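Local coordinates for protein AlkD2 (Streptococcus mutans, PDB 6M9M) that binds the nucleotide inosine-5'-monophosphate and belongs to the HEAT-like repeat family of DNA glycosylases, though its own function is unknown, at residues S80-N84 with W85-E89. Sequence-based numbering, arbitrary orientation.
Sequences SKDNN and WRVQE. With IMP (inosinic acid), chain B.
With chi1 at 180°, Asn-84 swings its amide back over the first turn of helix 85-102, while Gln-88, bent at chi2 (-72°), folds its own amide toward the loop that follows helix 69-79. Asn-84 is the N-cap of this helix in a HEAT-like repeat fold, and Gln-88 separately ties the preceding loop to it. Asn-84 OD1 accepts from Val-87 N at 3.0 Å, on a lone pair in the carbonyl plane, and more weakly from Arg-86 N, whose N-H points well off the oxygen (120°). One side-chain oxygen thus serves two amides at the start of the helix, one of them weakly. The loop holds the cap in turn: Asp-82 OD1 takes Asn-84 N through its anti lone pair, closing an Asx turn, and the same carboxylate lies against Val-87, with OD2 3.5 Å from CG1 and salt-bridged to Arg-55 of helix 52-65. Deeper in, Gln-88 NE2 clasps two loop carbonyls. Its bond to Asp-82 O is 2.9 Å long and nearly straight, within both the amide and carbonyl planes, whereas Ser-80 O receives it from above the carbonyl plane.

Beyond the cap, the first helical turn presents the nucleotide site. The Trp-85 indole lies between two groups: the hypoxanthine base of IMP lies over one face, C5 3.4 Å above the Trp-85 ring plane, and the Arg-86 side chain runs across the other. Extended from CG to NE, Arg-86 reaches the phosphate, which it grips edge-on with both terminal nitrogens, NH2 meeting IMP O2P at 3.0 Å and NH1 meeting IMP O3P at 2.7 Å.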
# COMPACT_ATOMS: atom_id res chain seq x y z
N SER A 80 -8.15 -6.11 1.78
CA SER A 80 -6.99 -6.95 1.94
C SER A 80 -7.27 -8.43 1.69
O SER A 80 -6.30 -9.17 1.48
CB SER A 80 -6.43 -6.76 3.35
OG SER A 80 -7.44 -7.06 4.29
N LYS A 81 -8.53 -8.86 1.65
CA LYS A 81 -8.89 -10.23 1.30
C LYS A 81 -8.99 -10.47 -0.21
O LYS A 81 -9.20 -11.61 -0.63
CB LYS A 81 -10.23 -10.62 1.95
CG LYS A 81 -10.22 -10.59 3.46
CD LYS A 81 -11.66 -10.71 4.00
CE LYS A 81 -11.70 -10.76 5.50
NZ LYS A 81 -13.08 -10.71 6.01
N ASP A 82 -8.85 -9.44 -1.03
CA ASP A 82 -9.10 -9.60 -2.46
C ASP A 82 -8.14 -10.62 -3.06
O ASP A 82 -6.94 -10.57 -2.81
CB ASP A 82 -8.95 -8.24 -3.15
CG ASP A 82 -9.74 -8.16 -4.44
OD1 ASP A 82 -9.35 -8.84 -5.41
OD2 ASP A 82 -10.75 -7.42 -4.46
N ASN A 83 -8.68 -11.53 -3.87
CA ASN A 83 -7.87 -12.57 -4.49
C ASN A 83 -7.19 -12.12 -5.78
O ASN A 83 -6.51 -12.93 -6.40
CB ASN A 83 -8.66 -13.86 -4.70
CG ASN A 83 -9.73 -13.75 -5.75
OD1 ASN A 83 -9.73 -12.82 -6.55
ND2 ASN A 83 -10.63 -14.73 -5.79
N ASN A 84 -7.31 -10.86 -6.16
CA ASN A 84 -6.71 -10.37 -7.38
C ASN A 84 -5.51 -9.49 -7.06
O ASN A 84 -5.63 -8.50 -6.34
CB ASN A 84 -7.75 -9.60 -8.20
CG ASN A 84 -7.19 -9.06 -9.48
OD1 ASN A 84 -6.49 -8.05 -9.48
ND2 ASN A 84 -7.48 -9.74 -10.58
N TRP A 85 -4.35 -9.84 -7.62
CA TRP A 85 -3.12 -9.16 -7.25
C TRP A 85 -3.10 -7.72 -7.75
O TRP A 85 -2.42 -6.88 -7.15
CB TRP A 85 -1.89 -9.95 -7.72
CG TRP A 85 -1.66 -10.00 -9.20
CD1 TRP A 85 -2.03 -10.99 -10.06
CD2 TRP A 85 -0.99 -9.01 -10.00
NE1 TRP A 85 -1.63 -10.68 -11.33
CE2 TRP A 85 -0.99 -9.47 -11.33
CE3 TRP A 85 -0.38 -7.78 -9.71
CZ2 TRP A 85 -0.41 -8.76 -12.37
CZ3 TRP A 85 0.19 -7.06 -10.76
CH2 TRP A 85 0.17 -7.56 -12.07
N ARG A 86 -3.80 -7.41 -8.84
CA ARG A 86 -3.84 -6.02 -9.32
C ARG A 86 -4.65 -5.15 -8.36
O ARG A 86 -4.30 -3.99 -8.14
CB ARG A 86 -4.38 -5.96 -10.74
CG ARG A 86 -3.40 -6.58 -11.73
CD ARG A 86 -3.97 -6.63 -13.15
NE ARG A 86 -3.02 -7.21 -14.11
CZ ARG A 86 -2.00 -6.55 -14.65
NH1 ARG A 86 -1.80 -5.28 -14.38
NH2 ARG A 86 -1.18 -7.18 -15.47
N VAL A 87 -5.73 -5.69 -7.79
CA VAL A 87 -6.46 -4.97 -6.75
C VAL A 87 -5.56 -4.75 -5.54
O VAL A 87 -5.57 -3.68 -4.93
CB VAL A 87 -7.77 -5.69 -6.38
CG1 VAL A 87 -8.47 -4.95 -5.25
CG2 VAL A 87 -8.70 -5.81 -7.59
N GLN A 88 -4.76 -5.77 -5.17
CA GLN A 88 -3.82 -5.59 -4.06
C GLN A 88 -2.83 -4.46 -4.32
O GLN A 88 -2.49 -3.70 -3.41
CB GLN A 88 -3.09 -6.89 -3.75
CG GLN A 88 -3.97 -7.99 -3.22
CD GLN A 88 -4.44 -7.76 -1.80
OE1 GLN A 88 -3.89 -6.94 -1.06
NE2 GLN A 88 -5.46 -8.51 -1.39
N GLU A 89 -2.36 -4.32 -5.56
CA GLU A 89 -1.48 -3.20 -5.85
C GLU A 89 -2.19 -1.86 -5.66
O GLU A 89 -1.60 -0.91 -5.15
CB GLU A 89 -0.93 -3.28 -7.28
CG GLU A 89 0.00 -4.46 -7.52
CD GLU A 89 1.29 -4.44 -6.69
OE1 GLU A 89 1.67 -3.38 -6.12
OE2 GLU A 89 1.93 -5.50 -6.57
P IMP B . 1.53 -4.36 -15.92
O1P IMP B . 2.08 -3.49 -17.04
O2P IMP B . 1.20 -5.73 -16.44
O3P IMP B . 0.21 -3.68 -15.35
O5' IMP B . 2.66 -4.46 -14.82
C5' IMP B . 2.45 -5.16 -13.60
C4' IMP B . 3.66 -5.98 -13.26
O4' IMP B . 3.59 -6.46 -12.05
C3' IMP B . 3.77 -7.27 -14.27
O3' IMP B . 5.20 -7.50 -14.65
C2' IMP B . 3.35 -8.25 -13.62
O2' IMP B . 3.95 -9.52 -14.17
C1' IMP B . 3.88 -7.96 -12.16
N9 IMP B . 3.35 -8.58 -11.12
C8 IMP B . 3.36 -8.31 -9.80
N7 IMP B . 2.69 -9.30 -9.16
C5 IMP B . 2.28 -10.20 -10.09
C6 IMP B . 1.56 -11.40 -9.95
O6 IMP B . 1.15 -11.79 -8.61
N1 IMP B . 1.27 -12.13 -11.02
C2 IMP B . 1.68 -11.71 -12.26
N3 IMP B . 2.39 -10.54 -12.39
C4 IMP B . 2.70 -9.77 -11.32
O HOH W 1 -4.37 -12.71 -8.26